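Local atomic coordinates of ESX-5 secretion-associated protein EspG5 (Mycobacterium marinum, PDB entry 6VJ5), a protein that acts as a specific cytoplasmic chaperone for cognate PE/PPE proteins, prevents aggregation of PE/PPE dimers and is required for secretion of LipY and PE31/PPE18. Residues R91-Y96 with A220-V225; R109-N114 with A130-N135. One frame throughout, in Å; residues are numbered along the deposited sequence.

Interaction 1. Residues R91-Y96 with A220-V225; sequences RGKLLY and AAEVAV
Gly92 and Ala220 supply the backbone part of this contact, which begins where strand 83-91 ends beside the start of strand 221-231, with Arg91 and Ala221 as an antiparallel non-hydrogen-bonded pair. The amide of Gly92 bonds to Ala220 O at 2.8 Å, coming from well above the carbonyl plane. The backbone of Gly92 turns there with a positive phi, in a conformation that would press a CB against the preceding carbonyl oxygen, and the chain leaves the sheet.

Beyond this point a side chain replaces the missing strand partner. With chi1 of -34°, away from the staggered positions, Glu222 CG lies beside its backbone N, and the extended chain beyond carries the carboxylate to the loop. Glu222 OE2 accepts Leu94 N at 2.6 Å in a nearly straight bond (175°), met on the anti side of the carboxylate and 29° out of its plane.

Charge and water add a second layer. Lys93 runs beside Glu222 in the same direction, but Lys93 NZ stays 4.5 Å from Glu222 OE2, beyond a salt bridge. A water joins them, accepting from Lys93 NZ at 2.8 Å and lying 2.7 Å from Glu222 OE2; Leu94 O is within its reach too. The direct ion pair of Glu222 is made by OE1 with Lys245.

The apolar contacts lie further along strand 221-231. Leu94 CD2 meets Ala224 CB at 4.0 Å. Ala224 CB also sits at the edge of the Tyr96 ring, near CE1, while Leu94 CG covers the centre of one ring face. Tyr96 O bonds to a basic side chain of another protein's chain.

With a loop amide, a water and Lys245 around its two oxygens, the buried Glu222 carboxylate would be expected to stay ionised and to fix the path of residues 92-94.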
ATOM      1  N   ARG C  91       2.178  20.033  23.925  1.00 56.41           N
ATOM      2  CA  ARG C  91       2.697  21.305  24.409  1.00 56.53           C
ATOM      3  C   ARG C  91       2.147  22.390  23.493  1.00 59.71           C
ATOM      4  O   ARG C  91       2.431  22.391  22.289  1.00 51.76           O
ATOM      5  CB  ARG C  91       4.226  21.297  24.412  1.00 55.52           C
ATOM      6  CG  ARG C  91       4.875  22.663  24.276  1.00 56.88           C
ATOM      7  CD  ARG C  91       6.380  22.590  24.561  1.00 63.99           C
ATOM      8  NE  ARG C  91       6.639  22.180  25.939  1.00 72.41           N
ATOM      9  CZ  ARG C  91       7.071  20.976  26.301  1.00 69.71           C
ATOM     10  NH1 ARG C  91       7.322  20.044  25.389  1.00 70.25           N
ATOM     11  NH2 ARG C  91       7.261  20.705  27.583  1.00 67.15           N
ATOM     12  N   GLY C  92       1.334  23.279  24.044  1.00 52.27           N
ATOM     13  CA  GLY C  92       0.615  24.232  23.227  1.00 53.95           C
ATOM     14  C   GLY C  92      -0.719  23.667  22.774  1.00 58.49           C
ATOM     15  O   GLY C  92      -1.288  22.763  23.392  1.00 52.93           O
ATOM     16  N   LYS C  93      -1.216  24.205  21.666  1.00 59.26           N
ATOM     17  CA  LYS C  93      -2.493  23.738  21.142  1.00 55.97           C
ATOM     18  C   LYS C  93      -2.353  22.328  20.574  1.00 48.56           C
ATOM     19  O   LYS C  93      -1.384  22.011  19.880  1.00 45.51           O
ATOM     20  CB  LYS C  93      -3.023  24.688  20.069  1.00 52.16           C
ATOM     21  CG  LYS C  93      -4.374  24.260  19.512  1.00 54.29           C
ATOM     22  CD  LYS C  93      -4.947  25.277  18.539  1.00 54.94           C
ATOM     23  CE  LYS C  93      -6.213  24.739  17.875  1.00 65.15           C
ATOM     24  NZ  LYS C  93      -7.275  24.380  18.859  1.00 59.45           N
ATOM     25  N   LEU C  94      -3.321  21.474  20.894  1.00 53.98           N
ATOM     26  CA  LEU C  94      -3.333  20.104  20.402  1.00 52.45           C
ATOM     27  C   LEU C  94      -3.833  20.103  18.964  1.00 46.69           C
ATOM     28  O   LEU C  94      -4.953  20.549  18.687  1.00 47.38           O
ATOM     29  CB  LEU C  94      -4.214  19.233  21.294  1.00 51.81           C
ATOM     30  CG  LEU C  94      -4.374  17.768  20.885  1.00 53.77           C
ATOM     31  CD1 LEU C  94      -3.018  17.099  20.749  1.00 43.79           C
ATOM     32  CD2 LEU C  94      -5.240  17.037  21.901  1.00 52.63           C
ATOM     33  N   LEU C  95      -3.003  19.605  18.050  1.00 45.00           N
ATOM     34  CA  LEU C  95      -3.290  19.652  16.625  1.00 52.17           C
ATOM     35  C   LEU C  95      -3.882  18.358  16.088  1.00 50.38           C
ATOM     36  O   LEU C  95      -4.141  18.264  14.884  1.00 43.66           O
ATOM     37  CB  LEU C  95      -2.011  19.980  15.852  1.00 49.24           C
ATOM     38  CG  LEU C  95      -1.350  21.315  16.184  1.00 54.58           C
ATOM     39  CD1 LEU C  95      -0.088  21.449  15.346  1.00 47.51           C
ATOM     40  CD2 LEU C  95      -2.304  22.459  15.949  1.00 50.66           C
ATOM     41  N   TYR C  96      -4.078  17.358  16.943  1.00 48.42           N
ATOM     42  CA  TYR C  96      -4.686  16.089  16.548  1.00 41.89           C
ATOM     43  C   TYR C  96      -4.011  15.503  15.313  1.00 41.94           C
ATOM     44  O   TYR C  96      -4.663  14.992  14.401  1.00 46.08           O
ATOM     45  CB  TYR C  96      -6.187  16.271  16.335  1.00 49.18           C
ATOM     46  CG  TYR C  96      -6.871  16.763  17.584  1.00 53.02           C
ATOM     47  CD1 TYR C  96      -7.159  15.888  18.619  1.00 45.99           C
ATOM     48  CD2 TYR C  96      -7.207  18.102  17.743  1.00 47.79           C
ATOM     49  CE1 TYR C  96      -7.774  16.323  19.773  1.00 48.48           C
ATOM     50  CE2 TYR C  96      -7.822  18.547  18.899  1.00 46.18           C
ATOM     51  CZ  TYR C  96      -8.101  17.652  19.910  1.00 45.96           C
ATOM     52  OH  TYR C  96      -8.714  18.084  21.065  1.00 54.53           O
ATOM     53  N   ALA C 220      -1.668  26.200  27.086  1.00 48.05           N
ATOM     54  CA  ALA C 220      -0.263  25.862  27.275  1.00 54.22           C
ATOM     55  C   ALA C 220       0.007  24.382  27.057  1.00 57.48           C
ATOM     56  O   ALA C 220       1.139  24.012  26.725  1.00 54.16           O
ATOM     57  CB  ALA C 220       0.198  26.257  28.681  1.00 52.33           C
ATOM     58  N   ALA C 221      -1.009  23.538  27.232  1.00 68.51           N
ATOM     59  CA  ALA C 221      -0.915  22.100  27.039  1.00 66.44           C
ATOM     60  C   ALA C 221      -2.326  21.537  27.063  1.00 62.79           C
ATOM     61  O   ALA C 221      -3.178  22.033  27.807  1.00 53.56           O
ATOM     62  CB  ALA C 221      -0.058  21.445  28.127  1.00 58.62           C
ATOM     63  N   GLU C 222      -2.575  20.524  26.238  1.00 61.17           N
ATOM     64  CA  GLU C 222      -3.866  19.855  26.233  1.00 58.28           C
ATOM     65  C   GLU C 222      -3.674  18.345  26.234  1.00 51.49           C
ATOM     66  O   GLU C 222      -2.625  17.829  25.841  1.00 59.52           O
ATOM     67  CB  GLU C 222      -4.727  20.222  25.012  1.00 60.89           C
ATOM     68  CG  GLU C 222      -4.599  21.635  24.495  1.00 55.29           C
ATOM     69  CD  GLU C 222      -5.664  21.957  23.453  1.00 64.97           C
ATOM     70  OE1 GLU C 222      -6.867  21.835  23.771  1.00 67.13           O
ATOM     71  OE2 GLU C 222      -5.301  22.319  22.313  1.00 57.92           O
ATOM     72  N   VAL C 223      -4.719  17.639  26.654  1.00 52.86           N
ATOM     73  CA  VAL C 223      -4.776  16.184  26.566  1.00 58.43           C
ATOM     74  C   VAL C 223      -6.173  15.776  26.130  1.00 56.03           C
ATOM     75  O   VAL C 223      -7.172  16.329  26.601  1.00 56.88           O
ATOM     76  CB  VAL C 223      -4.416  15.514  27.906  1.00 49.51           C
ATOM     77  CG1 VAL C 223      -4.441  14.000  27.776  1.00 58.11           C
ATOM     78  CG2 VAL C 223      -3.056  15.987  28.368  1.00 65.24           C
ATOM     79  N   ALA C 224      -6.240  14.817  25.212  1.00 54.56           N
ATOM     80  CA  ALA C 224      -7.486  14.170  24.821  1.00 53.32           C
ATOM     81  C   ALA C 224      -7.374  12.696  25.178  1.00 43.34           C
ATOM     82  O   ALA C 224      -6.361  12.060  24.875  1.00 45.86           O
ATOM     83  CB  ALA C 224      -7.761  14.351  23.328  1.00 46.87           C
ATOM     84  N   VAL C 225      -8.396  12.159  25.836  1.00 53.91           N
ATOM     85  CA  VAL C 225      -8.377  10.785  26.324  1.00 44.94           C
ATOM     86  C   VAL C 225      -9.668  10.104  25.902  1.00 53.16           C
ATOM     87  O   VAL C 225     -10.760  10.627  26.147  1.00 48.22           O
ATOM     88  CB  VAL C 225      -8.210  10.722  27.854  1.00 51.91           C
ATOM     89  CG1 VAL C 225      -8.080   9.277  28.312  1.00 51.04           C
ATOM     90  CG2 VAL C 225      -7.008  11.544  28.292  1.00 53.73           C
TER
HETATM   91  O   HOH W   1      -7.050  21.954  20.284  1.00 47.78           O
HETATM   92  O   HOH W   2      -8.042  18.371  24.345  1.00 65.51           O

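Interaction 2. Residues R109-N114 with A130-N135; sequences RDIPDN and AVRVGN
Arg132 reaches Arg109 and Ile111 through a chain that is stretched out from CG to NE, with CG anti to the backbone N (chi1 172°). Ile111 comes to meet it with CG1 between its own backbone N and carbonyl carbon (chi1 57°), which sets CG1 near Gly134 O and Arg132 NE. The two side chains slide past each other in opposite directions: Ile111 CD1 packs on Arg132 CG at 3.7 Å, and Ile111 CG2 lies 4.1 Å above the guanidinium plane, over its centre.

While the isoleucine covers this face, carbonyls hold the rim. Arg132 grips Gly134 side-on, with both nitrogens on one oxygen: Arg132 NE bonds to Gly134 O at 2.9 Å (161°), and NH2 supports it at 3.2 Å, with the acceptor close to the guanidinium plane. Across the contact, Arg109 O accepts Arg132 NH2 at 2.7 Å, tilted from that plane, and more weakly NH1. NH2 also makes a weak bond to Asn135 OD1, and NH1 has a further acceptor in Leu33 O. Acceptors at NE, NH1 and NH2, with Ile111 over one face, limit how the buried group can turn.

Asp110 and Asn135 approach obliquely, Asp110 OD1 standing 3.6 Å from Asn135 OD1. A water accepts the amide of Ile111 at 3.1 Å and also lies against Asn135 OD1.

Gly134 and Asn135 form the two-residue connection between strands 126-133 and 136-141, and their backbone angles are close to those of a type II' turn, with glycine in its first position. The contact thus docks the end of the 92-114 loop on a tight two-residue beta hairpin, next to the outermost strand 10-13 of the antiparallel sheet, whose Arg132 bonds back to its own turn.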
ATOM      1  N   ARG C 109       3.857   9.666   7.807  1.00 52.86           N
ATOM      2  CA  ARG C 109       3.746   9.057   9.124  1.00 48.49           C
ATOM      3  C   ARG C 109       4.261   9.978  10.224  1.00 58.86           C
ATOM      4  O   ARG C 109       4.247   9.589  11.396  1.00 51.88           O
ATOM      5  CB  ARG C 109       4.492   7.721   9.144  1.00 53.06           C
ATOM      6  CG  ARG C 109       4.088   6.767   8.007  1.00 54.83           C
ATOM      7  CD  ARG C 109       2.752   6.076   8.274  1.00 52.76           C
ATOM      8  NE  ARG C 109       1.590   6.869   7.876  1.00 48.70           N
ATOM      9  CZ  ARG C 109       0.332   6.524   8.137  1.00 56.58           C
ATOM     10  NH1 ARG C 109       0.078   5.403   8.800  1.00 55.71           N
ATOM     11  NH2 ARG C 109      -0.675   7.297   7.745  1.00 52.65           N
ATOM     12  N   ASP C 110       4.701  11.189   9.879  1.00 52.41           N
ATOM     13  CA  ASP C 110       5.141  12.131  10.896  1.00 58.41           C
ATOM     14  C   ASP C 110       3.970  12.535  11.787  1.00 54.31           C
ATOM     15  O   ASP C 110       2.798  12.458  11.400  1.00 55.32           O
ATOM     16  CB  ASP C 110       5.734  13.396  10.272  1.00 46.81           C
ATOM     17  CG  ASP C 110       7.052  13.154   9.573  1.00 49.63           C
ATOM     18  OD1 ASP C 110       7.772  12.194   9.929  1.00 63.52           O
ATOM     19  OD2 ASP C 110       7.370  13.954   8.667  1.00 55.52           O
ATOM     20  N   ILE C 111       4.304  12.984  12.987  1.00 51.23           N
ATOM     21  CA  ILE C 111       3.339  13.620  13.883  1.00 54.46           C
ATOM     22  C   ILE C 111       3.891  14.985  14.248  1.00 49.98           C
ATOM     23  O   ILE C 111       5.097  15.250  14.092  1.00 45.49           O
ATOM     24  CB  ILE C 111       3.059  12.757  15.134  1.00 54.86           C
ATOM     25  CG1 ILE C 111       4.345  12.448  15.898  1.00 44.32           C
ATOM     26  CG2 ILE C 111       2.363  11.461  14.749  1.00 50.97           C
ATOM     27  CD1 ILE C 111       4.108  11.678  17.188  1.00 48.61           C
ATOM     28  N   PRO C 112       3.040  15.893  14.733  1.00 56.36           N
ATOM     29  CA  PRO C 112       3.522  17.239  15.072  1.00 55.15           C
ATOM     30  C   PRO C 112       4.577  17.191  16.169  1.00 44.03           C
ATOM     31  O   PRO C 112       4.475  16.415  17.120  1.00 45.86           O
ATOM     32  CB  PRO C 112       2.255  17.968  15.538  1.00 54.53           C
ATOM     33  CG  PRO C 112       1.121  17.206  14.896  1.00 49.58           C
ATOM     34  CD  PRO C 112       1.579  15.767  14.891  1.00 51.08           C
ATOM     35  N   ASP C 113       5.594  18.046  16.033  1.00 50.53           N
ATOM     36  CA  ASP C 113       6.694  18.050  16.994  1.00 61.63           C
ATOM     37  C   ASP C 113       6.233  18.368  18.412  1.00 49.37           C
ATOM     38  O   ASP C 113       6.954  18.060  19.367  1.00 49.98           O
ATOM     39  CB  ASP C 113       7.770  19.058  16.577  1.00 63.18           C
ATOM     40  CG  ASP C 113       8.731  18.502  15.541  1.00 86.97           C
ATOM     41  OD1 ASP C 113       8.863  17.264  15.451  1.00 78.14           O
ATOM     42  OD2 ASP C 113       9.359  19.305  14.817  1.00 84.53           O
ATOM     43  N   ASN C 114       5.061  18.978  18.573  1.00 44.26           N
ATOM     44  CA  ASN C 114       4.542  19.322  19.889  1.00 47.67           C
ATOM     45  C   ASN C 114       3.631  18.246  20.464  1.00 58.81           C
ATOM     46  O   ASN C 114       2.993  18.481  21.498  1.00 49.51           O
ATOM     47  CB  ASN C 114       3.766  20.641  19.825  1.00 46.20           C
ATOM     48  CG  ASN C 114       2.406  20.483  19.164  1.00 53.49           C
ATOM     49  OD1 ASN C 114       2.281  19.824  18.134  1.00 50.31           O
ATOM     50  ND2 ASN C 114       1.380  21.078  19.761  1.00 53.38           N
ATOM     51  N   ALA C 130       2.262   1.723  24.644  1.00 62.77           N
ATOM     52  CA  ALA C 130       2.937   2.171  23.431  1.00 65.70           C
ATOM     53  C   ALA C 130       2.870   3.690  23.401  1.00 63.96           C
ATOM     54  O   ALA C 130       1.774   4.263  23.382  1.00 60.85           O
ATOM     55  CB  ALA C 130       2.296   1.566  22.179  1.00 50.41           C
ATOM     56  N   VAL C 131       4.033   4.338  23.408  1.00 52.44           N
ATOM     57  CA  VAL C 131       4.131   5.793  23.487  1.00 57.81           C
ATOM     58  C   VAL C 131       5.006   6.267  22.340  1.00 49.11           C
ATOM     59  O   VAL C 131       6.158   5.838  22.223  1.00 53.26           O
ATOM     60  CB  VAL C 131       4.716   6.261  24.832  1.00 64.50           C
ATOM     61  CG1 VAL C 131       4.936   7.773  24.835  1.00 53.33           C
ATOM     62  CG2 VAL C 131       3.813   5.827  25.978  1.00 64.08           C
ATOM     63  N   ARG C 132       4.474   7.160  21.512  1.00 53.36           N
ATOM     64  CA  ARG C 132       5.219   7.694  20.384  1.00 58.09           C
ATOM     65  C   ARG C 132       5.547   9.164  20.610  1.00 49.65           C
ATOM     66  O   ARG C 132       4.664   9.959  20.956  1.00 46.62           O
ATOM     67  CB  ARG C 132       4.455   7.539  19.067  1.00 51.28           C
ATOM     68  CG  ARG C 132       5.167   8.266  17.940  1.00 51.17           C
ATOM     69  CD  ARG C 132       4.691   7.900  16.552  1.00 46.15           C
ATOM     70  NE  ARG C 132       5.457   8.658  15.563  1.00 47.28           N
ATOM     71  CZ  ARG C 132       5.247   8.620  14.253  1.00 50.72           C
ATOM     72  NH1 ARG C 132       4.292   7.850  13.750  1.00 55.45           N
ATOM     73  NH2 ARG C 132       5.998   9.355  13.444  1.00 46.09           N
ATOM     74  N   VAL C 133       6.818   9.512  20.408  1.00 53.56           N
ATOM     75  CA  VAL C 133       7.307  10.884  20.459  1.00 44.10           C
ATOM     76  C   VAL C 133       8.229  11.081  19.263  1.00 47.51           C
ATOM     77  O   VAL C 133       9.159  10.296  19.060  1.00 59.77           O
ATOM     78  CB  VAL C 133       8.067  11.194  21.763  1.00 56.53           C
ATOM     79  CG1 VAL C 133       8.642  12.607  21.708  1.00 45.17           C
ATOM     80  CG2 VAL C 133       7.161  11.017  22.967  1.00 53.79           C
ATOM     81  N   GLY C 134       7.988  12.122  18.484  1.00 49.45           N
ATOM     82  CA  GLY C 134       8.765  12.292  17.271  1.00 53.94           C
ATOM     83  C   GLY C 134       8.572  11.071  16.391  1.00 63.36           C
ATOM     84  O   GLY C 134       7.452  10.711  16.009  1.00 52.60           O
ATOM     85  N   ASN C 135       9.668  10.396  16.063  1.00 58.04           N
ATOM     86  CA  ASN C 135       9.612   9.198  15.237  1.00 65.64           C
ATOM     87  C   ASN C 135      10.037   7.960  16.009  1.00 58.43           C
ATOM     88  O   ASN C 135      10.424   6.958  15.401  1.00 57.00           O
ATOM     89  CB  ASN C 135      10.462   9.416  13.988  1.00 58.12           C
ATOM     90  CG  ASN C 135       9.813  10.405  13.031  1.00 57.73           C
ATOM     91  OD1 ASN C 135       8.584  10.502  12.964  1.00 65.09           O
ATOM     92  ND2 ASN C 135      10.629  11.154  12.304  1.00 61.72           N
TER
HETATM   93  O   HOH W   3       7.313  12.601  13.362  1.00 48.76           O

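In the fold
Both contacts hold the long loop between strands 83-91 and 115-123 to the same antiparallel sheet, interaction 1 at its start and interaction 2 near its end. Each is partly buried and relies on a charged side chain taking backbone groups, but with reversed polarity: a carboxylate receives an amide in 91-96/220-225, whereas a guanidinium donates to carbonyls in 109-114/130-135. Their centres lie 13 Å apart, and Asn114 joins them, with ND2 2.9 Å from Lys93 O, a probable hydrogen bond. Several residues of interaction 1 meet the chain of another protein; in interaction 2 Arg109 does so, its NH1 bonding to Cys35 O and also pairing with an acidic side chain of that other chain.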